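Local atomic coordinates of L-Ala-D/L-Glu Epimerase (Escherichia coli, PDB entry 1JPD), a protein that belongs to the enolase superfamily, in the mandelate racemase and muconate lactonizing enzyme family, and joins an N-terminal capping domain to a TIM-type barrel domain. Residues E80-L85 / A89-L94; R31-E36 / E56-V61; L274-M279 / S287-L292; C231-N236 / L257-A262. All blocks are in the same frame, centred on the assembly; numbering follows the deposited sequence.

Interaction 1. Residues E80-L85 / A89-L94; sequences ELQKIL and AARNAL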
loop_
_atom_site.group_PDB
_atom_site.type_symbol
_atom_site.label_atom_id
_atom_site.label_comp_id
_atom_site.label_asym_id
_atom_site.label_seq_id
_atom_site.Cartn_x
_atom_site.Cartn_y
_atom_site.Cartn_z
ATOM N N GLU A 80 -6.846 19.339 11.815
ATOM C CA GLU A 80 -7.740 20.212 11.054
ATOM C C GLU A 80 -7.837 19.782 9.589
ATOM O O GLU A 80 -8.876 19.952 8.953
ATOM C CB GLU A 80 -7.267 21.676 11.120
ATOM C CG GLU A 80 -7.088 22.246 12.530
ATOM C CD GLU A 80 -6.703 23.722 12.533
ATOM O OE1 GLU A 80 -7.590 24.580 12.326
ATOM O OE2 GLU A 80 -5.508 24.027 12.736
ATOM N N LEU A 81 -6.753 19.222 9.057
ATOM C CA LEU A 81 -6.716 18.782 7.662
ATOM C C LEU A 81 -7.690 17.652 7.332
ATOM O O LEU A 81 -8.178 17.562 6.207
ATOM C CB LEU A 81 -5.300 18.342 7.287
ATOM C CG LEU A 81 -5.122 17.772 5.881
ATOM C CD1 LEU A 81 -5.456 18.833 4.844
ATOM C CD2 LEU A 81 -3.696 17.288 5.715
ATOM N N GLN A 82 -7.966 16.794 8.310
ATOM C CA GLN A 82 -8.870 15.660 8.125
ATOM C C GLN A 82 -10.300 16.084 7.786
ATOM O O GLN A 82 -11.044 15.343 7.133
ATOM C CB GLN A 82 -8.889 14.790 9.388
ATOM C CG GLN A 82 -7.528 14.261 9.824
ATOM C CD GLN A 82 -6.788 13.543 8.711
ATOM O OE1 GLN A 82 -7.329 12.648 8.063
ATOM N NE2 GLN A 82 -5.540 13.928 8.491
ATOM N N LYS A 83 -10.684 17.279 8.227
ATOM C CA LYS A 83 -12.032 17.774 7.985
ATOM C C LYS A 83 -12.148 18.626 6.723
ATOM O O LYS A 83 -13.246 18.810 6.204
ATOM C CB LYS A 83 -12.510 18.561 9.203
ATOM C CG LYS A 83 -12.384 17.794 10.510
ATOM C CD LYS A 83 -12.585 18.711 11.699
ATOM C CE LYS A 83 -12.186 18.036 12.992
ATOM N NZ LYS A 83 -12.091 19.041 14.090
ATOM N N ILE A 84 -11.017 19.129 6.226
ATOM C CA ILE A 84 -11.003 19.955 5.016
ATOM C C ILE A 84 -11.067 19.150 3.713
ATOM O O ILE A 84 -11.976 19.336 2.906
ATOM C CB ILE A 84 -9.741 20.850 4.949
ATOM C CG1 ILE A 84 -9.774 21.893 6.062
ATOM C CG2 ILE A 84 -9.657 21.535 3.587
ATOM C CD1 ILE A 84 -8.539 22.776 6.094
ATOM N N LEU A 85 -10.097 18.267 3.500
ATOM C CA LEU A 85 -10.061 17.462 2.278
ATOM C C LEU A 85 -10.546 16.036 2.515
ATOM O O LEU A 85 -10.488 15.526 3.634
ATOM C CB LEU A 85 -8.633 17.404 1.720
ATOM C CG LEU A 85 -7.921 18.690 1.303
ATOM C CD1 LEU A 85 -6.518 18.336 0.848
ATOM C CD2 LEU A 85 -8.685 19.380 0.180
ATOM N N ALA A 89 -5.239 10.939 -2.635
ATOM C CA ALA A 89 -3.831 11.305 -2.807
ATOM C C ALA A 89 -3.471 12.706 -2.315
ATOM O O ALA A 89 -2.408 12.904 -1.724
ATOM C CB ALA A 89 -3.424 11.158 -4.268
ATOM N N ALA A 90 -4.342 13.678 -2.574
ATOM C CA ALA A 90 -4.079 15.050 -2.155
ATOM C C ALA A 90 -3.884 15.123 -0.650
ATOM O O ALA A 90 -2.843 15.584 -0.171
ATOM C CB ALA A 90 -5.224 15.978 -2.587
ATOM N N ARG A 91 -4.870 14.662 0.108
ATOM C CA ARG A 91 -4.730 14.722 1.551
ATOM C C ARG A 91 -3.516 13.929 2.022
ATOM O O ARG A 91 -2.881 14.297 3.010
ATOM C CB ARG A 91 -5.986 14.213 2.259
ATOM C CG ARG A 91 -5.996 14.555 3.746
ATOM C CD ARG A 91 -7.311 14.206 4.416
ATOM N NE ARG A 91 -7.447 12.776 4.691
ATOM C CZ ARG A 91 -8.530 12.222 5.229
ATOM N NH1 ARG A 91 -9.573 12.980 5.547
ATOM N NH2 ARG A 91 -8.565 10.914 5.455
ATOM N N ASN A 92 -3.183 12.855 1.312
ATOM C CA ASN A 92 -2.040 12.034 1.692
ATOM C C ASN A 92 -0.738 12.829 1.653
ATOM O O ASN A 92 0.060 12.769 2.596
ATOM C CB ASN A 92 -1.933 10.806 0.787
ATOM C CG ASN A 92 -0.842 9.848 1.234
ATOM O OD1 ASN A 92 -0.609 9.669 2.437
ATOM N ND2 ASN A 92 -0.176 9.215 0.270
ATOM N N ALA A 93 -0.519 13.577 0.573
ATOM C CA ALA A 93 0.695 14.378 0.463
ATOM C C ALA A 93 0.766 15.411 1.595
ATOM O O ALA A 93 1.808 15.567 2.238
ATOM C CB ALA A 93 0.748 15.074 -0.876
ATOM N N LEU A 94 -0.340 16.104 1.853
ATOM C CA LEU A 94 -0.349 17.112 2.908
ATOM C C LEU A 94 -0.183 16.524 4.302
ATOM O O LEU A 94 0.625 17.009 5.103
ATOM C CB LEU A 94 -1.635 17.933 2.843
ATOM C CG LEU A 94 -1.747 18.742 1.556
ATOM C CD1 LEU A 94 -3.068 19.485 1.526
ATOM C CD2 LEU A 94 -0.572 19.698 1.454
#
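Ala-90 meets the first segment through its methyl group: CB lies 4.4 Å from Leu-85 CD1, a loose apolar touch just past the end of the first helix. Arg-91 makes the largest contribution, and it crosses the gap in two parts. With CG turned opposite the backbone N (chi1 -167°), its aliphatic base heads straight for the first segment, placing CG 4.0 Å from Leu-81 CG, while CB faces Leu-85 CB. Further out, the guanidinium is covered on one face by the amide of Gln-82, whose OE1 stands 3.1 Å from Arg-91 CZ, over the centre of the group. The two planes are 51° apart and no N-H of the arginine is aimed at that oxygen, so this is a polar approach over a face and not a hydrogen bond. Arg-91 NH1 donates to Leu-85 O at 3.3 Å, a weak bond well short of straight. The firmer partners of this group lie in the barrel domain, where NE and NH2 bond to the carbonyl oxygens of Gly-255 and Thr-254.

The whole is an antiparallel helical hairpin of the N-terminal domain: the short axes run at 166° to each other, 10.6 Å apart, and only three residues separate the segments.

One turn after the arginine, Leu-94 returns to the same side. Its CB sits 3.6 Å from Leu-81 CD2, and its CD1 lies 3.7 Å from Leu-85 CD1, the two leucines crossing at about a right angle. Ile-65 of helix 58-66 and Leu-72 of helix 69-73 also pack on Leu-94.

Interaction 2. Residues R31-E36 / E56-V61; sequences RVVVVE and ESDASV
Val-33, in the middle strand of the N-terminal sheet, and Asp-58, in the first turn of helix 58-66, bring their CA atoms to 6.6 Å, the nearest backbone approach between the two segments. Asp-58 does nearly all the touching from the helix. Its CG lies opposite its own carbonyl carbon and beside its backbone N (chi1 -68°), which sends the carboxylate toward the strand. There the two oxygens divide the work. OD1 faces Val-33, 3.7 Å from CG2, as the two side chains slide past each other in opposite directions. OD2 faces Arg-31, lying 3.3 Å from its CB and meeting the guanidinium at its edge, near the plane. The link from Arg-31 NH1 to Asp-58 OD2 is a salt bridge with a weak hydrogen bond of 3.3 Å, nearly straight at 162°, although the guanidinium and carboxylate planes are turned 52° apart.

Here the three-stranded antiparallel sheet of the capping domain meets the start of the helices that follow it. Ser-57 holds the N-cap of helix 58-66, its OG accepting from Ser-60 N at 3.0 Å. Arg-31 has a further partner on its own strand, since NH2 forms a salt bridge with Glu-29. Glu-11 of strand 6-15 brings a second carboxylate close to Asp-58 OD2, a pairing that the nearby arginine would be expected to ease. Pro-50 packs against both Val-33 and Asp-58.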
loop_
_atom_site.group_PDB
_atom_site.type_symbol
_atom_site.label_atom_id
_atom_site.label_comp_id
_atom_site.label_asym_id
_atom_site.label_seq_id
_atom_site.Cartn_x
_atom_site.Cartn_y
_atom_site.Cartn_z
ATOM N N ARG A 31 3.765 8.447 -11.732
ATOM C CA ARG A 31 3.523 9.861 -11.524
ATOM C C ARG A 31 3.183 10.211 -10.089
ATOM O O ARG A 31 2.191 9.737 -9.550
ATOM C CB ARG A 31 2.421 10.325 -12.466
ATOM C CG ARG A 31 2.860 10.263 -13.916
ATOM C CD ARG A 31 1.878 10.913 -14.866
ATOM N NE ARG A 31 2.571 11.286 -16.094
ATOM C CZ ARG A 31 3.149 12.468 -16.300
ATOM N NH1 ARG A 31 3.106 13.404 -15.360
ATOM N NH2 ARG A 31 3.789 12.707 -17.439
ATOM N N VAL A 32 4.012 11.054 -9.477
ATOM C CA VAL A 32 3.796 11.461 -8.096
ATOM C C VAL A 32 3.740 12.972 -7.927
ATOM O O VAL A 32 4.304 13.722 -8.714
ATOM C CB VAL A 32 4.911 10.927 -7.165
ATOM C CG1 VAL A 32 5.057 9.423 -7.336
ATOM C CG2 VAL A 32 6.223 11.636 -7.456
ATOM N N VAL A 33 3.049 13.411 -6.886
ATOM C CA VAL A 33 2.947 14.826 -6.591
ATOM C C VAL A 33 3.631 15.060 -5.247
ATOM O O VAL A 33 3.337 14.382 -4.256
ATOM C CB VAL A 33 1.478 15.283 -6.507
ATOM C CG1 VAL A 33 1.419 16.706 -5.998
ATOM C CG2 VAL A 33 0.824 15.190 -7.878
ATOM N N VAL A 34 4.550 16.018 -5.216
ATOM C CA VAL A 34 5.274 16.314 -3.991
ATOM C C VAL A 34 4.847 17.639 -3.375
ATOM O O VAL A 34 4.558 18.605 -4.086
ATOM C CB VAL A 34 6.798 16.383 -4.239
ATOM C CG1 VAL A 34 7.523 16.538 -2.913
ATOM C CG2 VAL A 34 7.274 15.148 -4.973
ATOM N N VAL A 35 4.810 17.672 -2.048
ATOM C CA VAL A 35 4.463 18.882 -1.324
ATOM C C VAL A 35 5.514 19.157 -0.265
ATOM O O VAL A 35 5.736 18.348 0.641
ATOM C CB VAL A 35 3.102 18.776 -0.629
ATOM C CG1 VAL A 35 2.919 19.962 0.327
ATOM C CG2 VAL A 35 1.993 18.754 -1.674
ATOM N N GLU A 36 6.160 20.308 -0.381
ATOM C CA GLU A 36 7.187 20.701 0.566
ATOM C C GLU A 36 6.678 21.849 1.433
ATOM O O GLU A 36 6.271 22.889 0.920
ATOM C CB GLU A 36 8.443 21.112 -0.199
ATOM C CG GLU A 36 9.576 21.616 0.663
ATOM C CD GLU A 36 10.893 21.668 -0.092
ATOM O OE1 GLU A 36 11.727 22.536 0.240
ATOM O OE2 GLU A 36 11.100 20.835 -1.007
ATOM N N GLU A 56 -8.504 10.287 -9.908
ATOM C CA GLU A 56 -7.494 11.283 -9.594
ATOM C C GLU A 56 -6.435 11.276 -10.687
ATOM O O GLU A 56 -6.117 10.243 -11.270
ATOM C CB GLU A 56 -6.810 10.964 -8.278
ATOM C CG GLU A 56 -7.714 10.789 -7.084
ATOM C CD GLU A 56 -6.918 10.428 -5.832
ATOM O OE1 GLU A 56 -5.971 9.607 -5.945
ATOM O OE2 GLU A 56 -7.246 10.955 -4.746
ATOM N N SER A 57 -5.894 12.450 -10.957
ATOM C CA SER A 57 -4.840 12.622 -11.947
ATOM C C SER A 57 -3.903 13.604 -11.257
ATOM O O SER A 57 -4.257 14.140 -10.203
ATOM C CB SER A 57 -5.420 13.246 -13.210
ATOM O OG SER A 57 -6.017 14.493 -12.887
ATOM N N ASP A 58 -2.719 13.845 -11.812
ATOM C CA ASP A 58 -1.825 14.798 -11.163
ATOM C C ASP A 58 -2.479 16.177 -11.098
ATOM O O ASP A 58 -2.375 16.874 -10.085
ATOM C CB ASP A 58 -0.490 14.896 -11.899
ATOM C CG ASP A 58 0.332 13.635 -11.781
ATOM O OD1 ASP A 58 0.181 12.917 -10.773
ATOM O OD2 ASP A 58 1.144 13.367 -12.690
ATOM N N ALA A 59 -3.159 16.568 -12.174
ATOM C CA ALA A 59 -3.833 17.868 -12.223
ATOM C C ALA A 59 -4.915 17.947 -11.150
ATOM O O ALA A 59 -5.020 18.935 -10.410
ATOM C CB ALA A 59 -4.452 18.079 -13.597
ATOM N N SER A 60 -5.712 16.885 -11.078
ATOM C CA SER A 60 -6.806 16.774 -10.122
ATOM C C SER A 60 -6.352 16.906 -8.664
ATOM O O SER A 60 -6.976 17.609 -7.862
ATOM C CB SER A 60 -7.502 15.429 -10.317
ATOM O OG SER A 60 -8.624 15.329 -9.469
ATOM N N VAL A 61 -5.265 16.218 -8.327
ATOM C CA VAL A 61 -4.728 16.248 -6.977
ATOM C C VAL A 61 -4.015 17.561 -6.665
ATOM O O VAL A 61 -4.085 18.056 -5.538
ATOM C CB VAL A 61 -3.759 15.075 -6.755
ATOM C CG1 VAL A 61 -3.216 15.114 -5.338
ATOM C CG2 VAL A 61 -4.478 13.759 -7.018
#

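Interaction 3. Residues L274-M279 / S287-L292; sequences LMLGCM and SAALPL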
loop_
_atom_site.group_PDB
_atom_site.type_symbol
_atom_site.label_atom_id
_atom_site.label_comp_id
_atom_site.label_asym_id
_atom_site.label_seq_id
_atom_site.Cartn_x
_atom_site.Cartn_y
_atom_site.Cartn_z
ATOM N N LEU A 274 -4.394 -7.054 9.405
ATOM C CA LEU A 274 -3.929 -5.955 8.567
ATOM C C LEU A 274 -2.797 -6.291 7.620
ATOM O O LEU A 274 -2.012 -7.207 7.852
ATOM C CB LEU A 274 -3.477 -4.773 9.436
ATOM C CG LEU A 274 -4.386 -4.249 10.548
ATOM C CD1 LEU A 274 -3.723 -3.040 11.184
ATOM C CD2 LEU A 274 -5.755 -3.890 9.988
ATOM N N MET A 275 -2.722 -5.516 6.549
ATOM C CA MET A 275 -1.673 -5.651 5.558
ATOM C C MET A 275 -1.311 -4.216 5.187
ATOM O O MET A 275 -2.176 -3.345 5.195
ATOM C CB MET A 275 -2.184 -6.394 4.335
ATOM C CG MET A 275 -1.103 -6.628 3.317
ATOM S SD MET A 275 -1.735 -7.328 1.794
ATOM C CE MET A 275 -0.315 -7.087 0.764
ATOM N N LEU A 276 -0.044 -3.953 4.895
ATOM C CA LEU A 276 0.371 -2.607 4.519
ATOM C C LEU A 276 0.806 -2.636 3.063
ATOM O O LEU A 276 1.716 -3.380 2.703
ATOM C CB LEU A 276 1.528 -2.120 5.400
ATOM C CG LEU A 276 2.088 -0.716 5.105
ATOM C CD1 LEU A 276 1.017 0.323 5.360
ATOM C CD2 LEU A 276 3.304 -0.432 5.985
ATOM N N GLY A 277 0.145 -1.840 2.223
ATOM C CA GLY A 277 0.490 -1.800 0.811
ATOM C C GLY A 277 1.059 -0.464 0.384
ATOM O O GLY A 277 1.335 0.405 1.208
ATOM N N CYS A 278 1.235 -0.290 -0.916
ATOM C CA CYS A 278 1.770 0.956 -1.434
ATOM C C CYS A 278 1.423 1.014 -2.902
ATOM O O CYS A 278 0.944 0.036 -3.466
ATOM C CB CYS A 278 3.291 0.981 -1.297
ATOM S SG CYS A 278 4.126 -0.121 -2.505
ATOM N N MET A 279 1.661 2.167 -3.513
ATOM C CA MET A 279 1.433 2.361 -4.947
ATOM C C MET A 279 2.852 2.492 -5.499
ATOM O O MET A 279 3.819 2.308 -4.752
ATOM C CB MET A 279 0.688 3.671 -5.201
ATOM C CG MET A 279 -0.587 3.826 -4.431
ATOM S SD MET A 279 -1.869 2.793 -5.109
ATOM C CE MET A 279 -3.275 3.412 -4.263
ATOM N N SER A 287 8.748 5.452 3.496
ATOM C CA SER A 287 9.159 5.976 4.801
ATOM C C SER A 287 7.949 6.471 5.579
ATOM O O SER A 287 7.830 6.217 6.773
ATOM C CB SER A 287 10.141 7.143 4.642
ATOM O OG SER A 287 11.339 6.742 3.998
ATOM N N ALA A 288 7.056 7.180 4.897
ATOM C CA ALA A 288 5.859 7.721 5.533
ATOM C C ALA A 288 4.903 6.635 6.028
ATOM O O ALA A 288 4.089 6.883 6.916
ATOM C CB ALA A 288 5.131 8.666 4.565
ATOM N N ALA A 289 5.007 5.437 5.462
ATOM C CA ALA A 289 4.137 4.332 5.852
ATOM C C ALA A 289 4.724 3.413 6.928
ATOM O O ALA A 289 3.983 2.747 7.655
ATOM C CB ALA A 289 3.776 3.511 4.630
ATOM N N LEU A 290 6.049 3.388 7.037
ATOM C CA LEU A 290 6.723 2.521 8.002
ATOM C C LEU A 290 6.125 2.405 9.406
ATOM O O LEU A 290 6.030 1.306 9.949
ATOM C CB LEU A 290 8.197 2.905 8.092
ATOM C CG LEU A 290 8.915 2.592 6.780
ATOM C CD1 LEU A 290 10.337 3.141 6.819
ATOM C CD2 LEU A 290 8.907 1.084 6.540
ATOM N N PRO A 291 5.703 3.525 10.007
ATOM C CA PRO A 291 5.125 3.459 11.352
ATOM C C PRO A 291 4.085 2.352 11.542
ATOM O O PRO A 291 3.860 1.899 12.662
ATOM C CB PRO A 291 4.527 4.851 11.532
ATOM C CG PRO A 291 5.484 5.708 10.781
ATOM C CD PRO A 291 5.711 4.912 9.511
ATOM N N LEU A 292 3.457 1.920 10.452
ATOM C CA LEU A 292 2.438 0.871 10.516
ATOM C C LEU A 292 2.995 -0.557 10.501
ATOM O O LEU A 292 2.324 -1.491 10.934
ATOM C CB LEU A 292 1.450 1.027 9.350
ATOM C CG LEU A 292 0.557 2.269 9.322
ATOM C CD1 LEU A 292 -0.086 2.418 7.963
ATOM C CD2 LEU A 292 -0.503 2.157 10.399
#
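Leu-276 and Leu-292 make the main apolar contact, with CD1 of each 3.5 Å from the other and the two side chains crossing at about a right angle. Leu-276 reaches over because its CG lies opposite the backbone N (chi1 179°), which carries both methyls away from the strand. The two methyls of Leu-276, CD1 and CD2, straddle Leu-292 CB, each 4.1 Å from it. Beyond that carbon they part: CD1 goes on to the end of Leu-292, whereas Leu-276 CD2 lies 4.2 Å from Ala-289 CB.

Contact with the backbone is limited to CD2 of Leu-276 resting 3.7 Å from Ala-289 O. No hydrogen bond runs between the segments. Within the second one, Leu-292 N bonds to Ala-289 O at 3.0 Å in the 3-10 segment 290-292.

The two segments belong to a beta-alpha-beta unit of the barrel, made of strand 273-276, helix 283-289 and strand 298-299. Leu-276 also bonds through its backbone to Phe-298 and Asp-300. Between these two segments, then, cohesion comes from the burial and fit of three apolar side chains, without any directional bond to fix their register.

Interaction 4. Residues C231-N236 / L257-A262; sequences CHTRSN and LTEALA
Arg-234 grips Glu-259 side-on, with two nitrogens on two oxygens. Arg-234 NE donates to Glu-259 OE2 at 2.7 Å, an oxygen lying close to the guanidinium plane and met on its syn side, though out of the carboxylate plane. Arg-234 NH2 gives a second bond, 2.8 Å to Glu-259 OE1, using the syn lone pair of that oxygen; here the acceptor is tilted from the guanidinium plane. The fork is therefore twisted, with 46° between the two planes. Glu-259 OE2 also receives the backbone N of Arg-234 in a straight but weak bond of 3.5 Å. One face of the guanidinium is covered by Ala-262, whose CB is 3.6 Å from Arg-234 NH1, offset toward the rim.

In the barrel domain this ties the loop after strand 225-227 to helix 257-269, and so joins parts separated by helix 237-240, strand 246-249 and helix 251-254. Glu-259 reaches the loop because its chain bends at chi2 (62°), which brings the carboxylate round from a CB that does not face that way. Its chain also passes Thr-233, and Thr-233 CB is 3.8 Å from Glu-259 OE2.

Behind Arg-234 the loop is braced by its own bonds. Thr-233 OG1 accepts from Ser-235 N at 3.2 Å, forming an ST turn around the arginine. Asn-236 OD1 takes two backbone donors, Thr-233 N at 3.1 Å nearly along its C=O axis and His-232 N from above the carbonyl plane. Farther out, the ring of His-232 stacks with Tyr-54, while Arg-91 and Thr-254 pack against Glu-259.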
loop_
_atom_site.group_PDB
_atom_site.type_symbol
_atom_site.label_atom_id
_atom_site.label_comp_id
_atom_site.label_asym_id
_atom_site.label_seq_id
_atom_site.Cartn_x
_atom_site.Cartn_y
_atom_site.Cartn_z
ATOM N N CYS A 231 -11.275 -1.451 0.231
ATOM C CA CYS A 231 -10.951 -0.790 1.489
ATOM C C CYS A 231 -10.207 0.540 1.353
ATOM O O CYS A 231 -9.061 0.556 0.906
ATOM C CB CYS A 231 -10.103 -1.711 2.351
ATOM S SG CYS A 231 -9.428 -0.866 3.789
ATOM N N HIS A 232 -10.839 1.643 1.760
ATOM C CA HIS A 232 -10.194 2.960 1.695
ATOM C C HIS A 232 -9.933 3.526 3.083
ATOM O O HIS A 232 -8.791 3.813 3.453
ATOM C CB HIS A 232 -11.056 3.998 0.974
ATOM C CG HIS A 232 -11.466 3.614 -0.408
ATOM N ND1 HIS A 232 -11.809 4.553 -1.358
ATOM C CD2 HIS A 232 -11.659 2.405 -0.985
ATOM C CE1 HIS A 232 -12.199 3.937 -2.460
ATOM N NE2 HIS A 232 -12.118 2.634 -2.260
ATOM N N THR A 233 -11.017 3.715 3.830
ATOM C CA THR A 233 -10.942 4.280 5.172
ATOM C C THR A 233 -11.815 3.492 6.147
ATOM O O THR A 233 -12.438 2.506 5.764
ATOM C CB THR A 233 -11.428 5.749 5.166
ATOM O OG1 THR A 233 -12.843 5.783 4.936
ATOM C CG2 THR A 233 -10.739 6.536 4.058
ATOM N N ARG A 234 -11.867 3.937 7.400
ATOM C CA ARG A 234 -12.682 3.270 8.418
ATOM C C ARG A 234 -14.142 3.190 7.988
ATOM O O ARG A 234 -14.877 2.298 8.404
ATOM C CB ARG A 234 -12.580 4.019 9.746
ATOM C CG ARG A 234 -11.234 3.856 10.432
ATOM C CD ARG A 234 -11.079 4.835 11.555
ATOM N NE ARG A 234 -10.971 6.200 11.048
ATOM C CZ ARG A 234 -11.006 7.285 11.817
ATOM N NH1 ARG A 234 -11.155 7.164 13.129
ATOM N NH2 ARG A 234 -10.885 8.489 11.275
ATOM N N SER A 235 -14.540 4.126 7.137
ATOM C CA SER A 235 -15.898 4.213 6.624
ATOM C C SER A 235 -16.391 2.946 5.906
ATOM O O SER A 235 -17.591 2.666 5.900
ATOM C CB SER A 235 -15.984 5.426 5.690
ATOM O OG SER A 235 -17.253 5.549 5.075
ATOM N N ASN A 236 -15.481 2.180 5.305
ATOM C CA ASN A 236 -15.878 0.961 4.597
ATOM C C ASN A 236 -15.918 -0.267 5.520
ATOM O O ASN A 236 -16.481 -1.307 5.160
ATOM C CB ASN A 236 -14.924 0.669 3.421
ATOM C CG ASN A 236 -14.639 1.900 2.555
ATOM O OD1 ASN A 236 -13.681 2.633 2.799
ATOM N ND2 ASN A 236 -15.472 2.130 1.545
ATOM N N LEU A 257 -1.187 9.256 6.738
ATOM C CA LEU A 257 -0.816 8.389 7.844
ATOM C C LEU A 257 -1.815 8.487 8.989
ATOM O O LEU A 257 -2.116 7.493 9.645
ATOM C CB LEU A 257 0.589 8.754 8.334
ATOM C CG LEU A 257 1.225 8.009 9.516
ATOM C CD1 LEU A 257 1.282 6.515 9.246
ATOM C CD2 LEU A 257 2.634 8.556 9.736
ATOM N N THR A 258 -2.350 9.679 9.224
ATOM C CA THR A 258 -3.299 9.846 10.317
ATOM C C THR A 258 -4.494 8.898 10.217
ATOM O O THR A 258 -4.856 8.248 11.198
ATOM C CB THR A 258 -3.810 11.288 10.392
ATOM O OG1 THR A 258 -2.694 12.185 10.483
ATOM C CG2 THR A 258 -4.697 11.462 11.616
ATOM N N GLU A 259 -5.109 8.815 9.039
ATOM C CA GLU A 259 -6.254 7.932 8.855
ATOM C C GLU A 259 -5.786 6.482 8.833
ATOM O O GLU A 259 -6.461 5.600 9.359
ATOM C CB GLU A 259 -6.992 8.265 7.558
ATOM C CG GLU A 259 -8.250 7.441 7.312
ATOM C CD GLU A 259 -9.315 7.639 8.384
ATOM O OE1 GLU A 259 -9.305 8.706 9.032
ATOM O OE2 GLU A 259 -10.169 6.739 8.568
ATOM N N ALA A 260 -4.628 6.235 8.233
ATOM C CA ALA A 260 -4.097 4.879 8.176
ATOM C C ALA A 260 -3.975 4.325 9.598
ATOM O O ALA A 260 -4.426 3.213 9.873
ATOM C CB ALA A 260 -2.735 4.868 7.482
ATOM N N LEU A 261 -3.376 5.107 10.497
ATOM C CA LEU A 261 -3.206 4.698 11.891
ATOM C C LEU A 261 -4.546 4.414 12.566
ATOM O O LEU A 261 -4.715 3.387 13.228
ATOM C CB LEU A 261 -2.450 5.779 12.682
ATOM C CG LEU A 261 -0.950 5.917 12.373
ATOM C CD1 LEU A 261 -0.394 7.196 12.968
ATOM C CD2 LEU A 261 -0.211 4.702 12.908
ATOM N N ALA A 262 -5.499 5.321 12.399
ATOM C CA ALA A 262 -6.814 5.144 12.996
ATOM C C ALA A 262 -7.522 3.942 12.376
ATOM O O ALA A 262 -8.346 3.294 13.023
ATOM C CB ALA A 262 -7.650 6.401 12.798
#

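Overall arrangement
Interactions 1 and 2 lie in the N-terminal domain and share a packing surface: Val-61 of helix 58-66 rests on Ala-89 and Ala-90, and Glu-56 OE2 probably bonds to Ala-89 N. Interactions 3 and 4 belong to the barrel and meet where Leu-292 packs on Ala-260 and Leu-261 of helix 257-269. Interaction 3, centred about 6 Å from the centre of the chain, is buried and held by apolar side chains, with no hydrogen bond across it. Interaction 4 is partly buried and relies on a charged pair. Interaction 1 mixes buried leucines with an arginine, and its Arg-91 NH2 touches Glu-259 CB, bringing the two domains together. In interaction 2 a buried carboxylate meets an exposed arginine.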